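Local coordinates for proteasome activator protein PA26 (Trypanosoma brucei, PDB 1YAR), which probably caps the 20S proteasome as a ring-shaped 11S activator and stimulates peptide hydrolysis by opening the entrance gate of the barrel, at residues V76-R79 with Y80-C84; E41-G44 with I45-A49; S21-E24 with T25-F28. All coordinates share one frame; numbering follows the deposited sequence. Where two conformers were deposited one is given.

How the interactions relate
From the N terminus, interaction 3 comes first: residues 21-28 turn the chain out of helix 11-21 and start helix 24-57. Interaction 2 lies farther along that helix, at 41-49, and interaction 1 follows on helix 71-99, at 76-84. Each closes only a single helical turn or a cap, so the three run in series and none nests in or crosses another. Interactions 1 and 2 nevertheless meet side by side, through the salt bridge between Arg79 and Glu41 and through packing of Leu83 and Arg79 on the neighbouring helix. Interaction 3 stands apart, about 15 Å from each of the others between nearest atoms, at the far end of the bundle.

Interaction 1: residues V76-R79 with Y80-C84; sequences VLQR and YQDLC
Gln78 and Asp82 meet across one turn of helix 71-99, where the amide NE2 of Gln78 gives a weak hydrogen bond to OD1 of Asp82 at 3.2 Å. The amide and carboxylate planes are nearly parallel, 17° apart; the weakness of the bond lies in its bend, with an angle of 124° at the hydrogen. A water reinforces the link: it donates to Asp82 OD1 at 2.6 Å and weakly accepts from Gln78 NE2 at 2.8 Å. Gln78 gets there by folding: its CG departs opposite the backbone N, and the bend at the next bond (chi2 73°) brings the amide forward along the helix, toward Asp82. A residue with both length and an N-H suits this task. Beneath the pair, Asp82 N bonds to Gln78 O at 2.9 Å, continuing the regular backbone pattern in which Leu83 N reaches Arg79 O at 3.1 Å. Asp82 OD1 also forms a salt bridge with Arg57 of the second subunit, so this oxygen is shared by the arginine, the weak amide bond and the water. Around the helix, Arg79 extends its chain toward helix 24-57, where NE finds Glu41. The nonpolar residues pack within the chain: Leu77 on Met197 and Val200, Tyr80 on Ala203, and Leu83 on Ile42 and Ile45. With Gln78 and Asp82 on the face toward the second subunit and these residues packed inside, the segment shows the pattern of an amphipathic helix in the antiparallel helical bundle of 11S proteasome activators.

Interaction 2: residues E41-G44 with I45-A49; sequences EIEG and IAKAA
Ile45 N bonds to Glu41 O at 2.9 Å and Ala46 N to Ile42 O at the same length, and the series runs on through Lys47 and Ala48 as an unbroken alpha-helix. On the outer side of this turn, in one of the two conformers modelled for Glu43, Glu43 and Lys47 lie alongside each other and point the same way, and their ends join in a salt bridge of 2.7 Å between OE2 and NZ. In that conformer the ammonium approaches from above the carboxylate plane, 67° out of it, while CE of Lys47 rests 3.4 Å from the same OE2; the ion pair is probably only part-time. Both chains are stretched beyond CG. The lysine leaves its backbone with CG opposite the carbonyl carbon (chi1 -78°), which carries it back over the preceding turn, and its CG passes 3.6 Å from the carbonyl oxygen of Glu43. Four residues apart on a helix, a glutamate followed by a lysine is the classic intrahelical ion pair; here both residues are exposed, where such long charged chains sit comfortably. The opposite character appears where helix 24-57 packs into the helical bundle of the activator: Ile42 and Ala46 lean on Thr204 of helix 183-226, and Ile45 packs on Val200. Between these regions Glu41 bends at chi2 (66°), which lays its carboxylate beside Ile45, with OE2 3.6 Å from CD1 in plain van der Waals contact. The charge of that carboxylate is met by Arg79 of helix 71-99. Gly44 takes part through its backbone, its carbonyl oxygen accepting from Ala48 N at 3.0 Å, and the methyl of Ala48 sits 3.5 Å from this oxygen.

Interaction 3: residues S21-E24 with T25-F28; sequences SYTE and TSSF
Glu24 meets Phe28 one turn on in helix 24-57, the two side chains crossing obliquely, and the glutamate can be followed outward from its root. CB lies against the amide of Thr25, and the chain then bends at chi2 (-82°), swinging the carboxylate forward, toward CB of Phe28. CD sits 4.0 Å from CB of Phe28, and OE2 comes closer to that carbon, at 3.4 Å, while also bonding to Tyr218. OE1 accepts from a water at 2.9 Å that also bonds to Thr25 OG1, and it forms a salt bridge with Arg11 of the third subunit; the same arginine makes a cation-pi contact with the Phe28 ring. Behind this residue stands the helix start. Thr23, the N-cap, and Ser26 form a capping box, in which Thr23 N donates to Ser26 OG at 3.1 Å, with an angle of 147°. A separate, weak capping bond runs from Thr25 N to Thr23 OG1 at 3.1 Å. Short hydroxyl residues suit these places because their oxygens stay close to the backbone. The first full-strength helical bond follows, from Phe28 N to Glu24 O at 2.8 Å. The chemistry implies that hydroxyls take up backbone N-H groups where the helix begins, while an acid in this first turn probably interacts favourably with the helix dipole and, through Arg11, ties the turn to a neighbouring subunit.

Interaction 1: residues V76-R79 with Y80-C84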
loop_
_atom_site.group_PDB
_atom_site.type_symbol
_atom_site.label_atom_id
_atom_site.label_comp_id
_atom_site.label_asym_id
_atom_site.label_seq_id
_atom_site.Cartn_x
_atom_site.Cartn_y
_atom_site.Cartn_z
ATOM N N VAL O 76 -119.511 1.436 41.095
ATOM C CA VAL O 76 -118.383 1.287 40.165
ATOM C C VAL O 76 -117.338 2.395 40.407
ATOM O O VAL O 76 -116.147 2.109 40.546
ATOM C CB VAL O 76 -118.837 1.238 38.670
ATOM C CG1 VAL O 76 -117.621 1.332 37.707
ATOM C CG2 VAL O 76 -119.638 -0.053 38.376
ATOM N N LEU O 77 -117.796 3.644 40.455
ATOM C CA LEU O 77 -116.895 4.784 40.678
ATOM C C LEU O 77 -116.164 4.706 42.024
ATOM O O LEU O 77 -114.974 5.022 42.109
ATOM C CB LEU O 77 -117.620 6.126 40.497
ATOM C CG LEU O 77 -118.021 6.406 39.029
ATOM C CD1 LEU O 77 -119.246 7.280 38.910
ATOM C CD2 LEU O 77 -116.868 7.009 38.161
ATOM N N GLN O 78 -116.880 4.274 43.072
ATOM C CA GLN O 78 -116.289 4.111 44.394
ATOM C C GLN O 78 -115.201 3.048 44.382
ATOM O O GLN O 78 -114.152 3.213 45.005
ATOM C CB GLN O 78 -117.359 3.728 45.436
ATOM C CG GLN O 78 -116.794 3.512 46.835
ATOM C CD GLN O 78 -116.389 4.812 47.505
ATOM O OE1 GLN O 78 -117.242 5.517 48.057
ATOM N NE2 GLN O 78 -115.088 5.133 47.469
ATOM N N ARG O 79 -115.461 1.963 43.670
ATOM C CA ARG O 79 -114.528 0.847 43.577
ATOM C C ARG O 79 -113.248 1.285 42.848
ATOM O O ARG O 79 -112.140 0.883 43.220
ATOM C CB ARG O 79 -115.193 -0.275 42.808
ATOM C CG ARG O 79 -114.485 -1.603 42.875
ATOM C CD ARG O 79 -115.334 -2.756 42.382
ATOM N NE ARG O 79 -114.507 -3.944 42.185
ATOM C CZ ARG O 79 -114.888 -4.998 41.482
ATOM N NH1 ARG O 79 -116.091 -5.021 40.914
ATOM N NH2 ARG O 79 -114.068 -6.029 41.358
ATOM N N TYR O 80 -113.417 2.098 41.803
ATOM C CA TYR O 80 -112.269 2.647 41.067
ATOM C C TYR O 80 -111.448 3.565 41.967
ATOM O O TYR O 80 -110.219 3.419 42.049
ATOM C CB TYR O 80 -112.701 3.335 39.761
ATOM C CG TYR O 80 -111.502 3.738 38.912
ATOM C CD1 TYR O 80 -110.622 2.772 38.433
ATOM C CD2 TYR O 80 -111.226 5.082 38.644
ATOM C CE1 TYR O 80 -109.506 3.123 37.670
ATOM C CE2 TYR O 80 -110.104 5.443 37.879
ATOM C CZ TYR O 80 -109.260 4.444 37.407
ATOM O OH TYR O 80 -108.145 4.760 36.670
ATOM N N GLN O 81 -112.125 4.477 42.677
ATOM C CA GLN O 81 -111.455 5.370 43.618
ATOM C C GLN O 81 -110.661 4.614 44.691
ATOM O O GLN O 81 -109.508 4.963 44.974
ATOM C CB GLN O 81 -112.446 6.366 44.232
ATOM C CG GLN O 81 -111.785 7.429 45.105
ATOM C CD GLN O 81 -112.717 8.583 45.438
ATOM O OE1 GLN O 81 -112.537 9.236 46.446
ATOM N NE2 GLN O 81 -113.714 8.834 44.580
ATOM N N ASP O 82 -111.253 3.562 45.274
ATOM C CA ASP O 82 -110.530 2.755 46.270
ATOM C C ASP O 82 -109.279 2.126 45.662
ATOM O O ASP O 82 -108.210 2.128 46.278
ATOM C CB ASP O 82 -111.432 1.659 46.875
ATOM C CG ASP O 82 -112.581 2.231 47.707
ATOM O OD1 ASP O 82 -112.494 3.403 48.169
ATOM O OD2 ASP O 82 -113.626 1.574 47.938
ATOM N N LEU O 83 -109.417 1.574 44.461
ATOM C CA LEU O 83 -108.277 1.001 43.772
ATOM C C LEU O 83 -107.175 2.067 43.553
ATOM O O LEU O 83 -105.991 1.817 43.822
ATOM C CB LEU O 83 -108.725 0.366 42.449
ATOM C CG LEU O 83 -107.753 -0.394 41.532
ATOM C CD1 LEU O 83 -106.827 0.594 40.819
ATOM C CD2 LEU O 83 -106.950 -1.454 42.273
ATOM N N CYS O 84 -107.564 3.241 43.058
ATOM C CA CYS O 84 -106.585 4.307 42.784
ATOM C C CYS O 84 -105.891 4.769 44.071
ATOM O O CYS O 84 -104.672 4.999 44.090
ATOM C CB CYS O 84 -107.266 5.493 42.110
ATOM S SG CYS O 84 -107.774 5.153 40.418
HETATM O O HOH W 1 -112.667 6.004 48.627
#

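Interaction 2: residues E41-G44 with I45-A49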
loop_
_atom_site.group_PDB
_atom_site.type_symbol
_atom_site.label_atom_id
_atom_site.label_comp_id
_atom_site.label_asym_id
_atom_site.label_seq_id
_atom_site.Cartn_x
_atom_site.Cartn_y
_atom_site.Cartn_z
ATOM N N GLU O 41 -108.009 -6.841 40.088
ATOM C CA GLU O 41 -109.052 -5.921 40.579
ATOM C C GLU O 41 -109.408 -4.886 39.501
ATOM O O GLU O 41 -110.587 -4.599 39.260
ATOM C CB GLU O 41 -108.651 -5.261 41.904
ATOM C CG GLU O 41 -109.550 -4.114 42.398
ATOM C CD GLU O 41 -110.984 -4.531 42.773
ATOM O OE1 GLU O 41 -111.287 -5.751 42.832
ATOM O OE2 GLU O 41 -111.826 -3.629 43.016
ATOM N N ILE O 42 -108.386 -4.346 38.835
ATOM C CA ILE O 42 -108.617 -3.411 37.723
ATOM C C ILE O 42 -109.527 -4.030 36.655
ATOM O O ILE O 42 -110.493 -3.387 36.216
ATOM C CB ILE O 42 -107.285 -2.900 37.118
ATOM C CG1 ILE O 42 -106.504 -2.058 38.146
ATOM C CG2 ILE O 42 -107.564 -2.041 35.906
ATOM C CD1 ILE O 42 -105.055 -1.752 37.697
ATOM N N GLU O 43 -109.210 -5.269 36.275
ATOM C CA GLU O 43 -110.006 -6.085 35.346
ATOM C C GLU O 43 -111.458 -6.247 35.813
ATOM O O GLU O 43 -112.388 -6.181 35.008
ATOM C CB GLU O 43 -109.354 -7.465 35.175
ATOM C CG GLU O 43 -109.711 -8.182 33.884
ATOM C CD GLU O 43 -109.516 -9.694 33.954
ATOM O OE1 GLU O 43 -108.856 -10.190 34.896
ATOM O OE2 GLU O 43 -110.032 -10.397 33.055
ATOM N N GLY O 44 -111.636 -6.455 37.114
ATOM C CA GLY O 44 -112.964 -6.562 37.738
ATOM C C GLY O 44 -113.770 -5.280 37.591
ATOM O O GLY O 44 -114.956 -5.309 37.244
ATOM N N ILE O 45 -113.117 -4.148 37.848
ATOM C CA ILE O 45 -113.742 -2.831 37.708
ATOM C C ILE O 45 -114.136 -2.581 36.259
ATOM O O ILE O 45 -115.246 -2.107 36.006
ATOM C CB ILE O 45 -112.813 -1.717 38.264
ATOM C CG1 ILE O 45 -112.549 -1.975 39.752
ATOM C CG2 ILE O 45 -113.435 -0.314 38.081
ATOM C CD1 ILE O 45 -111.365 -1.218 40.343
ATOM N N ALA O 46 -113.241 -2.900 35.323
ATOM C CA ALA O 46 -113.536 -2.733 33.893
ATOM C C ALA O 46 -114.805 -3.494 33.494
ATOM O O ALA O 46 -115.684 -2.950 32.812
ATOM C CB ALA O 46 -112.356 -3.177 33.043
ATOM N N LYS O 47 -114.911 -4.745 33.944
ATOM C CA LYS O 47 -116.086 -5.574 33.636
ATOM C C LYS O 47 -117.369 -5.020 34.232
ATOM O O LYS O 47 -118.395 -4.970 33.550
ATOM C CB LYS O 47 -115.864 -7.032 34.054
ATOM C CG LYS O 47 -114.984 -7.784 33.058
ATOM C CD LYS O 47 -114.525 -9.142 33.594
ATOM C CE LYS O 47 -113.349 -9.693 32.790
ATOM N NZ LYS O 47 -112.636 -10.777 33.538
ATOM N N ALA O 48 -117.302 -4.590 35.485
ATOM C CA ALA O 48 -118.442 -3.988 36.167
ATOM C C ALA O 48 -118.839 -2.650 35.521
ATOM O O ALA O 48 -120.024 -2.313 35.462
ATOM C CB ALA O 48 -118.130 -3.801 37.642
ATOM N N ALA O 49 -117.847 -1.891 35.032
ATOM C CA ALA O 49 -118.145 -0.642 34.308
ATOM C C ALA O 49 -118.848 -0.931 32.987
ATOM O O ALA O 49 -119.836 -0.285 32.672
ATOM C CB ALA O 49 -116.853 0.204 34.077
#

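Interaction 3: residues S21-E24 with T25-F28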
loop_
_atom_site.group_PDB
_atom_site.type_symbol
_atom_site.label_atom_id
_atom_site.label_comp_id
_atom_site.label_asym_id
_atom_site.label_seq_id
_atom_site.Cartn_x
_atom_site.Cartn_y
_atom_site.Cartn_z
ATOM N N SER O 21 -85.924 0.948 57.073
ATOM C CA SER O 21 -87.387 1.048 57.187
ATOM C C SER O 21 -88.126 0.927 55.851
ATOM O O SER O 21 -89.310 0.574 55.824
ATOM C CB SER O 21 -87.788 2.350 57.885
ATOM O OG SER O 21 -87.387 3.488 57.136
ATOM N N TYR O 22 -87.421 1.242 54.760
ATOM C CA TYR O 22 -87.938 1.122 53.398
ATOM C C TYR O 22 -86.882 0.443 52.546
ATOM O O TYR O 22 -85.969 1.087 52.041
ATOM C CB TYR O 22 -88.292 2.516 52.861
ATOM C CG TYR O 22 -89.564 3.048 53.489
ATOM C CD1 TYR O 22 -89.547 3.760 54.699
ATOM C CD2 TYR O 22 -90.789 2.807 52.885
ATOM C CE1 TYR O 22 -90.744 4.217 55.271
ATOM C CE2 TYR O 22 -91.965 3.257 53.442
ATOM C CZ TYR O 22 -91.940 3.952 54.618
ATOM O OH TYR O 22 -93.150 4.369 55.110
ATOM N N THR O 23 -86.984 -0.876 52.441
ATOM C CA THR O 23 -85.959 -1.675 51.786
ATOM C C THR O 23 -86.461 -2.144 50.424
ATOM O O THR O 23 -87.633 -1.936 50.079
ATOM C CB THR O 23 -85.591 -2.931 52.635
ATOM O OG1 THR O 23 -86.666 -3.857 52.559
ATOM C CG2 THR O 23 -85.476 -2.632 54.142
ATOM N N GLU O 24 -85.581 -2.803 49.674
ATOM C CA GLU O 24 -85.952 -3.396 48.389
ATOM C C GLU O 24 -87.137 -4.347 48.539
ATOM O O GLU O 24 -87.953 -4.479 47.630
ATOM C CB GLU O 24 -84.769 -4.122 47.758
ATOM C CG GLU O 24 -84.884 -4.328 46.246
ATOM C CD GLU O 24 -85.734 -5.523 45.834
ATOM O OE1 GLU O 24 -85.576 -6.639 46.405
ATOM O OE2 GLU O 24 -86.553 -5.364 44.891
ATOM N N THR O 25 -87.222 -5.016 49.692
ATOM C CA THR O 25 -88.334 -5.928 49.952
ATOM C C THR O 25 -89.670 -5.211 49.942
ATOM O O THR O 25 -90.641 -5.740 49.411
ATOM C CB THR O 25 -88.132 -6.699 51.280
ATOM O OG1 THR O 25 -86.974 -7.526 51.151
ATOM C CG2 THR O 25 -89.266 -7.717 51.474
ATOM N N SER O 26 -89.699 -4.008 50.511
ATOM C CA SER O 26 -90.905 -3.181 50.552
ATOM C C SER O 26 -91.386 -2.817 49.157
ATOM O O SER O 26 -92.586 -2.810 48.887
ATOM C CB SER O 26 -90.672 -1.876 51.320
ATOM O OG SER O 26 -89.857 -2.076 52.458
ATOM N N SER O 27 -90.450 -2.483 48.274
ATOM C CA SER O 27 -90.842 -2.120 46.922
ATOM C C SER O 27 -91.171 -3.359 46.105
ATOM O O SER O 27 -92.177 -3.377 45.392
ATOM C CB SER O 27 -89.753 -1.256 46.269
ATOM O OG SER O 27 -88.478 -1.837 46.456
ATOM N N PHE O 28 -90.356 -4.416 46.223
ATOM C CA PHE O 28 -90.653 -5.686 45.544
ATOM C C PHE O 28 -92.028 -6.233 45.924
ATOM O O PHE O 28 -92.763 -6.717 45.072
ATOM C CB PHE O 28 -89.574 -6.754 45.803
ATOM C CG PHE O 28 -89.804 -8.045 45.062
ATOM C CD1 PHE O 28 -89.890 -8.065 43.666
ATOM C CD2 PHE O 28 -89.923 -9.252 45.755
ATOM C CE1 PHE O 28 -90.115 -9.252 42.958
ATOM C CE2 PHE O 28 -90.134 -10.463 45.064
ATOM C CZ PHE O 28 -90.229 -10.465 43.651
HETATM O O HOH W 2 -91.512 -0.439 54.524
HETATM O O HOH W 3 -86.683 -8.597 48.239
#